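Long-range contacts in DNA fragmentation factor 40 KDA subunit (Mus musculus, PDB 1V0D), which cuts chromosomal DNA during apoptosis, as a caspase-activated nuclease that drives DNA fragmentation and chromatin condensation: residues 187-192 and 274-279; 194-199 and 285-290; 224-229 and 243-248. All coordinates share one frame; numbering follows the deposited sequence.

Contact 1. Residues 187-192 and 274-279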
loop_
_atom_site.group_PDB
_atom_site.type_symbol
_atom_site.label_atom_id
_atom_site.label_comp_id
_atom_site.label_asym_id
_atom_site.label_seq_id
_atom_site.Cartn_x
_atom_site.Cartn_y
_atom_site.Cartn_z
ATOM N N GLU A 187 26.396 -20.230 -15.950
ATOM C CA GLU A 187 26.117 -20.100 -17.380
ATOM C C GLU A 187 24.722 -20.626 -17.697
ATOM O O GLU A 187 23.899 -19.918 -18.279
ATOM C CB GLU A 187 27.157 -20.862 -18.194
ATOM N N GLU A 188 24.463 -21.870 -17.307
ATOM C CA GLU A 188 23.167 -22.493 -17.549
ATOM C C GLU A 188 22.039 -21.660 -16.950
ATOM O O GLU A 188 20.977 -21.523 -17.552
ATOM C CB GLU A 188 23.136 -23.910 -16.962
ATOM C CG GLU A 188 22.973 -25.013 -18.004
ATOM C CD GLU A 188 21.617 -24.973 -18.700
ATOM O OE1 GLU A 188 21.387 -25.784 -19.628
ATOM O OE2 GLU A 188 20.775 -24.134 -18.317
ATOM N N TYR A 189 22.272 -21.103 -15.768
ATOM C CA TYR A 189 21.259 -20.287 -15.116
ATOM C C TYR A 189 20.819 -19.203 -16.083
ATOM O O TYR A 189 19.623 -19.005 -16.301
ATOM C CB TYR A 189 21.821 -19.637 -13.855
ATOM C CG TYR A 189 20.781 -18.985 -12.968
ATOM C CD1 TYR A 189 20.123 -19.712 -11.981
ATOM C CD2 TYR A 189 20.502 -17.626 -13.077
ATOM C CE1 TYR A 189 19.223 -19.098 -11.110
ATOM C CE2 TYR A 189 19.598 -17.000 -12.213
ATOM C CZ TYR A 189 18.969 -17.741 -11.227
ATOM O OH TYR A 189 18.127 -17.110 -10.340
ATOM N N LEU A 190 21.794 -18.508 -16.665
ATOM C CA LEU A 190 21.504 -17.436 -17.616
ATOM C C LEU A 190 20.826 -17.984 -18.864
ATOM O O LEU A 190 19.970 -17.327 -19.457
ATOM C CB LEU A 190 22.790 -16.696 -17.987
ATOM C CG LEU A 190 23.479 -16.032 -16.787
ATOM C CD1 LEU A 190 24.829 -15.465 -17.207
ATOM C CD2 LEU A 190 22.581 -14.949 -16.205
ATOM N N ARG A 191 21.211 -19.191 -19.260
ATOM C CA ARG A 191 20.602 -19.824 -20.419
ATOM C C ARG A 191 19.122 -20.072 -20.111
ATOM O O ARG A 191 18.250 -19.768 -20.933
ATOM C CB ARG A 191 21.293 -21.157 -20.731
ATOM C CG ARG A 191 20.546 -22.006 -21.755
ATOM C CD ARG A 191 20.488 -23.469 -21.321
ATOM N NE ARG A 191 19.325 -24.182 -21.859
ATOM C CZ ARG A 191 18.056 -23.844 -21.626
ATOM N NH1 ARG A 191 17.767 -22.795 -20.861
ATOM N NH2 ARG A 191 17.069 -24.561 -22.152
ATOM N N VAL A 192 18.851 -20.624 -18.926
ATOM C CA VAL A 192 17.487 -20.919 -18.483
ATOM C C VAL A 192 16.720 -19.616 -18.315
ATOM O O VAL A 192 15.604 -19.467 -18.819
ATOM C CB VAL A 192 17.479 -21.687 -17.122
ATOM C CG1 VAL A 192 16.066 -21.791 -16.574
ATOM C CG2 VAL A 192 18.048 -23.082 -17.304
ATOM N N THR A 274 15.496 -22.832 -5.022
ATOM C CA THR A 274 15.323 -24.211 -5.481
ATOM C C THR A 274 15.750 -24.285 -6.952
ATOM O O THR A 274 16.371 -25.258 -7.389
ATOM C CB THR A 274 13.869 -24.658 -5.391
ATOM O OG1 THR A 274 13.483 -24.777 -4.018
ATOM C CG2 THR A 274 13.693 -25.980 -6.071
ATOM N N LEU A 275 15.406 -23.240 -7.706
ATOM C CA LEU A 275 15.740 -23.142 -9.122
ATOM C C LEU A 275 17.248 -23.211 -9.276
ATOM O O LEU A 275 17.766 -23.969 -10.106
ATOM C CB LEU A 275 15.205 -21.823 -9.689
ATOM C CG LEU A 275 15.242 -21.539 -11.196
ATOM C CD1 LEU A 275 16.509 -20.832 -11.537
ATOM C CD2 LEU A 275 15.099 -22.827 -11.993
ATOM N N ALA A 276 17.954 -22.428 -8.463
ATOM C CA ALA A 276 19.417 -22.411 -8.496
ATOM C C ALA A 276 19.946 -23.802 -8.173
ATOM O O ALA A 276 20.696 -24.392 -8.955
ATOM C CB ALA A 276 19.964 -21.401 -7.485
ATOM N N GLU A 277 19.545 -24.328 -7.019
ATOM C CA GLU A 277 19.976 -25.649 -6.599
ATOM C C GLU A 277 19.693 -26.725 -7.656
ATOM O O GLU A 277 20.523 -27.609 -7.881
ATOM C CB GLU A 277 19.313 -26.008 -5.266
ATOM C CG GLU A 277 20.291 -26.061 -4.099
ATOM C CD GLU A 277 20.998 -27.425 -3.977
ATOM O OE1 GLU A 277 20.289 -28.433 -3.717
ATOM O OE2 GLU A 277 22.249 -27.494 -4.137
ATOM N N ALA A 278 18.542 -26.638 -8.319
ATOM C CA ALA A 278 18.173 -27.621 -9.346
ATOM C C ALA A 278 19.085 -27.555 -10.567
ATOM O O ALA A 278 19.406 -28.577 -11.171
ATOM C CB ALA A 278 16.721 -27.420 -9.770
ATOM N N ILE A 279 19.494 -26.346 -10.933
ATOM C CA ILE A 279 20.374 -26.159 -12.076
ATOM C C ILE A 279 21.782 -26.666 -11.786
ATOM O O ILE A 279 22.536 -26.976 -12.704
ATOM C CB ILE A 279 20.436 -24.672 -12.476
ATOM C CG1 ILE A 279 19.155 -24.296 -13.215
ATOM C CG2 ILE A 279 21.650 -24.400 -13.341
ATOM C CD1 ILE A 279 19.142 -22.878 -13.728
#
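I279 carries the largest share of this contact, which is apolar throughout. Its CG1 stands anti to the carbonyl carbon (chi1 -76°), and the CD1 beyond it reaches the backbone of helix 186-202, 3.6 Å from Y189 CA. V192 comes to meet it tip to tip, with V192 CG2 3.7 Å from I279 CD1. The other branch, I279 CG2, lies 3.9 Å from E188 CB, so the glutamate contributes only its first methylene here.

The aromatic part belongs to Y189, which has CG anti to the backbone N (chi1 -169°). Its side chain crosses that of I279 at about a right angle. L275 CD1 comes in obliquely on the same side of the ring plane as I279 CD1, nearest Y189 CE1. A276 comes in at the ring edge, its CA 4.2 Å from Y189 CE1. What results is a buried helix-helix packing within the DFF40 nuclease region: the two short axes come to 10.1 Å, their N-to-C directions 121° apart. In the chain, helices 267-281 and 287-295 lie between strands 260-263 and 300-303.

Y189 OH is hydrogen-bonded to V174 O, while Y177 touches both Y189 and A276. On helix 186-202 itself, R191 NE and E188 OE1 form a salt bridge at 3.4 Å, with the oxygen well out of the guanidinium plane, an attraction of charges alone.

Contact 2. Residues 194-199 and 285-290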
loop_
_atom_site.group_PDB
_atom_site.type_symbol
_atom_site.label_atom_id
_atom_site.label_comp_id
_atom_site.label_asym_id
_atom_site.label_seq_id
_atom_site.Cartn_x
_atom_site.Cartn_y
_atom_site.Cartn_z
ATOM N N GLY A 194 17.101 -17.068 -19.751
ATOM C CA GLY A 194 16.846 -16.481 -21.053
ATOM C C GLY A 194 15.566 -17.055 -21.628
ATOM O O GLY A 194 14.713 -16.317 -22.115
ATOM N N SER A 195 15.435 -18.379 -21.562
ATOM C CA SER A 195 14.255 -19.087 -22.059
ATOM C C SER A 195 12.977 -18.535 -21.433
ATOM O O SER A 195 11.992 -18.261 -22.128
ATOM C CB SER A 195 14.348 -20.573 -21.722
ATOM O OG SER A 195 15.618 -21.094 -22.055
ATOM N N MET A 196 12.992 -18.392 -20.112
ATOM C CA MET A 196 11.835 -17.881 -19.404
ATOM C C MET A 196 11.472 -16.509 -19.938
ATOM O O MET A 196 10.297 -16.174 -20.058
ATOM C CB MET A 196 12.114 -17.802 -17.901
ATOM C CG MET A 196 12.172 -19.158 -17.194
ATOM S SD MET A 196 12.494 -19.003 -15.407
ATOM C CE MET A 196 14.233 -18.671 -15.428
ATOM N N CYS A 197 12.476 -15.712 -20.275
ATOM C CA CYS A 197 12.206 -14.381 -20.787
ATOM C C CYS A 197 11.564 -14.383 -22.173
ATOM O O CYS A 197 10.689 -13.560 -22.469
ATOM C CB CYS A 197 13.478 -13.569 -20.842
ATOM S SG CYS A 197 13.223 -12.102 -21.835
ATOM N N GLN A 198 12.010 -15.290 -23.033
ATOM C CA GLN A 198 11.432 -15.380 -24.366
ATOM C C GLN A 198 9.942 -15.671 -24.189
ATOM O O GLN A 198 9.091 -14.946 -24.707
ATOM C CB GLN A 198 12.110 -16.500 -25.171
ATOM N N LYS A 199 9.640 -16.725 -23.434
ATOM C CA LYS A 199 8.259 -17.125 -23.172
ATOM C C LYS A 199 7.442 -15.987 -22.576
ATOM O O LYS A 199 6.269 -15.828 -22.897
ATOM C CB LYS A 199 8.230 -18.324 -22.228
ATOM C CG LYS A 199 6.839 -18.848 -21.959
ATOM C CD LYS A 199 6.896 -20.318 -21.601
ATOM C CE LYS A 199 5.511 -20.940 -21.641
ATOM N NZ LYS A 199 5.585 -22.429 -21.701
ATOM N N VAL A 285 16.951 -29.712 -16.022
ATOM C CA VAL A 285 15.886 -28.995 -15.338
ATOM C C VAL A 285 14.651 -28.669 -16.167
ATOM O O VAL A 285 14.742 -28.124 -17.264
ATOM C CB VAL A 285 16.409 -27.687 -14.746
ATOM C CG1 VAL A 285 15.280 -26.933 -14.089
ATOM C CG2 VAL A 285 17.488 -27.978 -13.742
ATOM N N ASN A 286 13.492 -28.998 -15.612
ATOM C CA ASN A 286 12.217 -28.728 -16.258
ATOM C C ASN A 286 11.848 -27.282 -15.946
ATOM O O ASN A 286 10.883 -27.016 -15.222
ATOM C CB ASN A 286 11.147 -29.674 -15.716
ATOM C CG ASN A 286 9.755 -29.298 -16.173
ATOM O OD1 ASN A 286 9.567 -28.782 -17.281
ATOM N ND2 ASN A 286 8.764 -29.564 -15.329
ATOM N N TRP A 287 12.621 -26.356 -16.509
ATOM C CA TRP A 287 12.420 -24.928 -16.279
ATOM C C TRP A 287 10.995 -24.419 -16.479
ATOM O O TRP A 287 10.606 -23.416 -15.880
ATOM C CB TRP A 287 13.406 -24.098 -17.124
ATOM C CG TRP A 287 13.168 -24.103 -18.599
ATOM C CD1 TRP A 287 13.844 -24.827 -19.536
ATOM C CD2 TRP A 287 12.185 -23.340 -19.311
ATOM N NE1 TRP A 287 13.344 -24.567 -20.792
ATOM C CE2 TRP A 287 12.325 -23.657 -20.683
ATOM C CE3 TRP A 287 11.199 -22.419 -18.924
ATOM C CZ2 TRP A 287 11.512 -23.082 -21.676
ATOM C CZ3 TRP A 287 10.387 -21.848 -19.914
ATOM C CH2 TRP A 287 10.552 -22.184 -21.272
ATOM N N GLU A 288 10.202 -25.101 -17.297
ATOM C CA GLU A 288 8.822 -24.657 -17.503
ATOM C C GLU A 288 8.059 -24.664 -16.174
ATOM O O GLU A 288 7.168 -23.837 -15.948
ATOM C CB GLU A 288 8.099 -25.560 -18.514
ATOM C CG GLU A 288 8.480 -25.325 -19.971
ATOM C CD GLU A 288 9.872 -25.838 -20.313
ATOM O OE1 GLU A 288 10.532 -26.432 -19.424
ATOM O OE2 GLU A 288 10.303 -25.656 -21.477
ATOM N N TYR A 289 8.411 -25.609 -15.304
ATOM C CA TYR A 289 7.765 -25.740 -14.000
ATOM C C TYR A 289 8.009 -24.487 -13.165
ATOM O O TYR A 289 7.061 -23.922 -12.597
ATOM C CB TYR A 289 8.286 -26.990 -13.265
ATOM C CG TYR A 289 7.783 -27.111 -11.841
ATOM C CD1 TYR A 289 6.425 -27.013 -11.557
ATOM C CD2 TYR A 289 8.669 -27.276 -10.774
ATOM C CE1 TYR A 289 5.958 -27.066 -10.245
ATOM C CE2 TYR A 289 8.214 -27.336 -9.455
ATOM C CZ TYR A 289 6.858 -27.225 -9.194
ATOM O OH TYR A 289 6.386 -27.229 -7.888
ATOM N N PHE A 290 9.274 -24.064 -13.107
ATOM C CA PHE A 290 9.679 -22.877 -12.362
ATOM C C PHE A 290 9.042 -21.633 -12.967
ATOM O O PHE A 290 8.727 -20.664 -12.265
ATOM C CB PHE A 290 11.197 -22.744 -12.363
ATOM C CG PHE A 290 11.886 -23.807 -11.568
ATOM C CD1 PHE A 290 12.344 -24.968 -12.180
ATOM C CD2 PHE A 290 12.004 -23.687 -10.184
ATOM C CE1 PHE A 290 12.909 -26.007 -11.418
ATOM C CE2 PHE A 290 12.566 -24.719 -9.413
ATOM C CZ PHE A 290 13.018 -25.881 -10.033
#
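At this surface helix-helix interface, the indole of W287 from helix 287-295 lies against S195, M196 and K199 of helix 186-202. The serine makes a CH-pi contact: S195 CB is 4.0 Å from the centroid of the six-membered ring of W287 and 19° off its normal, displaced toward the rim. Its hydroxyl is engaged by its own helix, S195 OG bonding to R191 O. M196 slides past the indole in the opposite direction, and M196 CG comes to 3.8 Å from W287 CE3. K199 runs out extended and crosses the indole obliquely, putting K199 CD at the ring edge, 4.1 Å from W287 CH2.

The ring's opposite face is covered from within its own segment: E288 CD lies 3.3 Å above the plane, over its centre, which sandwiches the indole between the carboxylate group and S195 CB. That carboxylate has its partner outside the two segments, a salt bridge to R324. K199 NZ is 5.7 Å from E288 OE2, so the opposite charges do not touch, though a weak mutual attraction is plausible. R191 and V192 also touch W287, and M196 continues onto L294 and F295. This is the packing of helix 287-295 against helix 186-202 in the DFF40 nuclease region, with the indole filling the seam.

Contact 3. Residues 224-229 and 243-248; sequences EGWFSC and SINPYG. With ZN (zinc ion), chain B.
F227 and I244 form the hydrogen-bonded pair of a short antiparallel ladder. F227 N donates to I244 O at 2.9 Å and almost straight, 176° at the hydrogen. The return bond, I244 N to F227 O at 3.0 Å, is weak and bent to 135°; the same F227 O also receives a CA-H...O contact from S243 CA at 3.1 Å. One step along, S228 and S243 make the non-hydrogen-bonded pair. At the other end G225 O accepts a CA-H...O contact from N245 CA.

Backbone bonds between C229 and H242 carry the pairing on to the zinc site, where C229 SG binds the metal at 2.4 Å and C238, H242 and C307 supply the other ligands. The two-stranded antiparallel sheet is closed at this end by the zinc site, in the DFF40 nuclease region, whose family belongs to the His-Me finger clan.

W226 and N245 meet at about a right angle, with N245 CB over the six-membered ring of the indole, 3.7 Å from its centroid, a CH-pi contact. S243 OG lies 3.4 Å from W226 CZ3, and K120 of the second subunit packs on both residues. Beside the ladder, the F227 ring has I244 O at the edge, in plane, and crosses P246, whose CG is 3.6 Å from F227 CE1. Beyond it G225 CA lies 3.5 Å from Y247 CD1, a spot where a CB would clash with the ring.

Within its own segment, N245 O accepts from G248 N. Several other polar atoms have partners outside the segments: Y247 OH bonds to F210 O and R212 N, E224 O to R212 NH1, and T222 OG1 to both E224 N and W226 N.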
loop_
_atom_site.group_PDB
_atom_site.type_symbol
_atom_site.label_atom_id
_atom_site.label_comp_id
_atom_site.label_asym_id
_atom_site.label_seq_id
_atom_site.Cartn_x
_atom_site.Cartn_y
_atom_site.Cartn_z
ATOM N N GLU A 224 -16.189 -6.244 -16.693
ATOM C CA GLU A 224 -16.484 -4.886 -16.233
ATOM C C GLU A 224 -15.303 -4.324 -15.441
ATOM O O GLU A 224 -15.275 -3.137 -15.107
ATOM C CB GLU A 224 -17.746 -4.852 -15.354
ATOM C CG GLU A 224 -19.052 -5.087 -16.096
ATOM C CD GLU A 224 -19.131 -6.474 -16.732
ATOM O OE1 GLU A 224 -18.980 -7.480 -15.989
ATOM O OE2 GLU A 224 -19.350 -6.561 -17.968
ATOM N N GLY A 225 -14.333 -5.179 -15.136
ATOM C CA GLY A 225 -13.173 -4.732 -14.389
ATOM C C GLY A 225 -13.178 -5.051 -12.900
ATOM O O GLY A 225 -12.353 -4.509 -12.162
ATOM N N TRP A 226 -14.079 -5.924 -12.447
ATOM C CA TRP A 226 -14.139 -6.285 -11.027
ATOM C C TRP A 226 -13.229 -7.444 -10.592
ATOM O O TRP A 226 -13.364 -8.569 -11.087
ATOM C CB TRP A 226 -15.572 -6.625 -10.621
ATOM C CG TRP A 226 -16.446 -5.429 -10.422
ATOM C CD1 TRP A 226 -17.318 -4.882 -11.321
ATOM C CD2 TRP A 226 -16.511 -4.613 -9.251
ATOM N NE1 TRP A 226 -17.923 -3.774 -10.781
ATOM C CE2 TRP A 226 -17.445 -3.584 -9.510
ATOM C CE3 TRP A 226 -15.867 -4.649 -8.007
ATOM C CZ2 TRP A 226 -17.755 -2.595 -8.565
ATOM C CZ3 TRP A 226 -16.172 -3.667 -7.070
ATOM C CH2 TRP A 226 -17.110 -2.654 -7.355
ATOM N N PHE A 227 -12.315 -7.172 -9.657
ATOM C CA PHE A 227 -11.410 -8.198 -9.143
ATOM C C PHE A 227 -11.857 -8.622 -7.749
ATOM O O PHE A 227 -12.326 -7.800 -6.962
ATOM C CB PHE A 227 -9.977 -7.686 -9.052
ATOM C CG PHE A 227 -9.389 -7.273 -10.363
ATOM C CD1 PHE A 227 -9.736 -6.056 -10.949
ATOM C CD2 PHE A 227 -8.455 -8.083 -11.008
ATOM C CE1 PHE A 227 -9.154 -5.646 -12.162
ATOM C CE2 PHE A 227 -7.865 -7.683 -12.221
ATOM C CZ PHE A 227 -8.215 -6.465 -12.796
ATOM N N SER A 228 -11.720 -9.911 -7.445
ATOM C CA SER A 228 -12.104 -10.434 -6.139
ATOM C C SER A 228 -10.884 -10.943 -5.420
ATOM O O SER A 228 -10.051 -11.635 -6.005
ATOM C CB SER A 228 -13.098 -11.579 -6.279
ATOM O OG SER A 228 -14.388 -11.099 -6.604
ATOM N N CYS A 229 -10.765 -10.599 -4.148
ATOM C CA CYS A 229 -9.627 -11.069 -3.382
ATOM C C CYS A 229 -9.742 -12.592 -3.355
ATOM O O CYS A 229 -10.830 -13.133 -3.152
ATOM C CB CYS A 229 -9.682 -10.514 -1.959
ATOM S SG CYS A 229 -8.282 -10.991 -0.952
ATOM N N SER A 243 -13.281 -6.778 -2.853
ATOM C CA SER A 243 -13.369 -6.646 -4.301
ATOM C C SER A 243 -12.875 -5.247 -4.640
ATOM O O SER A 243 -12.639 -4.431 -3.752
ATOM C CB SER A 243 -14.799 -6.858 -4.806
ATOM O OG SER A 243 -15.659 -5.785 -4.473
ATOM N N ILE A 244 -12.702 -4.961 -5.919
ATOM C CA ILE A 244 -12.216 -3.651 -6.307
ATOM C C ILE A 244 -12.290 -3.511 -7.813
ATOM O O ILE A 244 -11.999 -4.463 -8.541
ATOM C CB ILE A 244 -10.748 -3.456 -5.861
ATOM C CG1 ILE A 244 -10.304 -2.014 -6.131
ATOM C CG2 ILE A 244 -9.842 -4.447 -6.602
ATOM C CD1 ILE A 244 -8.891 -1.694 -5.649
ATOM N N ASN A 245 -12.692 -2.332 -8.282
ATOM C CA ASN A 245 -12.767 -2.097 -9.716
ATOM C C ASN A 245 -11.893 -0.902 -10.044
ATOM O O ASN A 245 -12.358 0.237 -10.093
ATOM C CB ASN A 245 -14.210 -1.846 -10.157
ATOM C CG ASN A 245 -14.365 -1.852 -11.677
ATOM O OD1 ASN A 245 -15.407 -2.252 -12.203
ATOM N ND2 ASN A 245 -13.333 -1.399 -12.386
ATOM N N PRO A 246 -10.600 -1.152 -10.282
ATOM C CA PRO A 246 -9.649 -0.083 -10.604
ATOM C C PRO A 246 -10.043 0.754 -11.819
ATOM O O PRO A 246 -9.480 1.818 -12.043
ATOM C CB PRO A 246 -8.345 -0.845 -10.825
ATOM C CG PRO A 246 -8.826 -2.150 -11.394
ATOM C CD PRO A 246 -9.993 -2.478 -10.493
ATOM N N TYR A 247 -11.012 0.281 -12.595
ATOM C CA TYR A 247 -11.422 1.004 -13.792
ATOM C C TYR A 247 -12.394 2.160 -13.616
ATOM O O TYR A 247 -12.557 2.963 -14.542
ATOM C CB TYR A 247 -12.047 0.061 -14.821
ATOM C CG TYR A 247 -11.100 -0.910 -15.458
ATOM C CD1 TYR A 247 -10.805 -2.127 -14.843
ATOM C CD2 TYR A 247 -10.526 -0.637 -16.696
ATOM C CE1 TYR A 247 -9.965 -3.055 -15.446
ATOM C CE2 TYR A 247 -9.683 -1.561 -17.311
ATOM C CZ TYR A 247 -9.412 -2.768 -16.675
ATOM O OH TYR A 247 -8.594 -3.693 -17.267
ATOM N N GLY A 248 -13.044 2.280 -12.469
ATOM C CA GLY A 248 -14.007 3.361 -12.380
ATOM C C GLY A 248 -13.717 4.518 -11.460
ATOM O O GLY A 248 -14.651 5.179 -11.005
HETATM ZN ZN ZN B . -9.311 -10.668 1.154
#

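In the fold
Contacts 1 and 2 share helix 186-202, and their centres are about 10 Å apart. They touch directly: V192 CG1 lies 3.6 Å from W287 CB, and L275 CD2 3.4 Å from F290 CG, so three helices pack as one body. A lead ion lies near it, about 8 Å from the side chain of M196. Contact 3 is remote, its centre about 37 Å from that of contact 1 and 31 Å from that of contact 2, though nested in the chain loops both close. Its F227 and C229 touch strand 300-303, the partner of strand 260-263, which carries magnesium ligand D262. A second magnesium ligand, H308, directly follows zinc ligand C307.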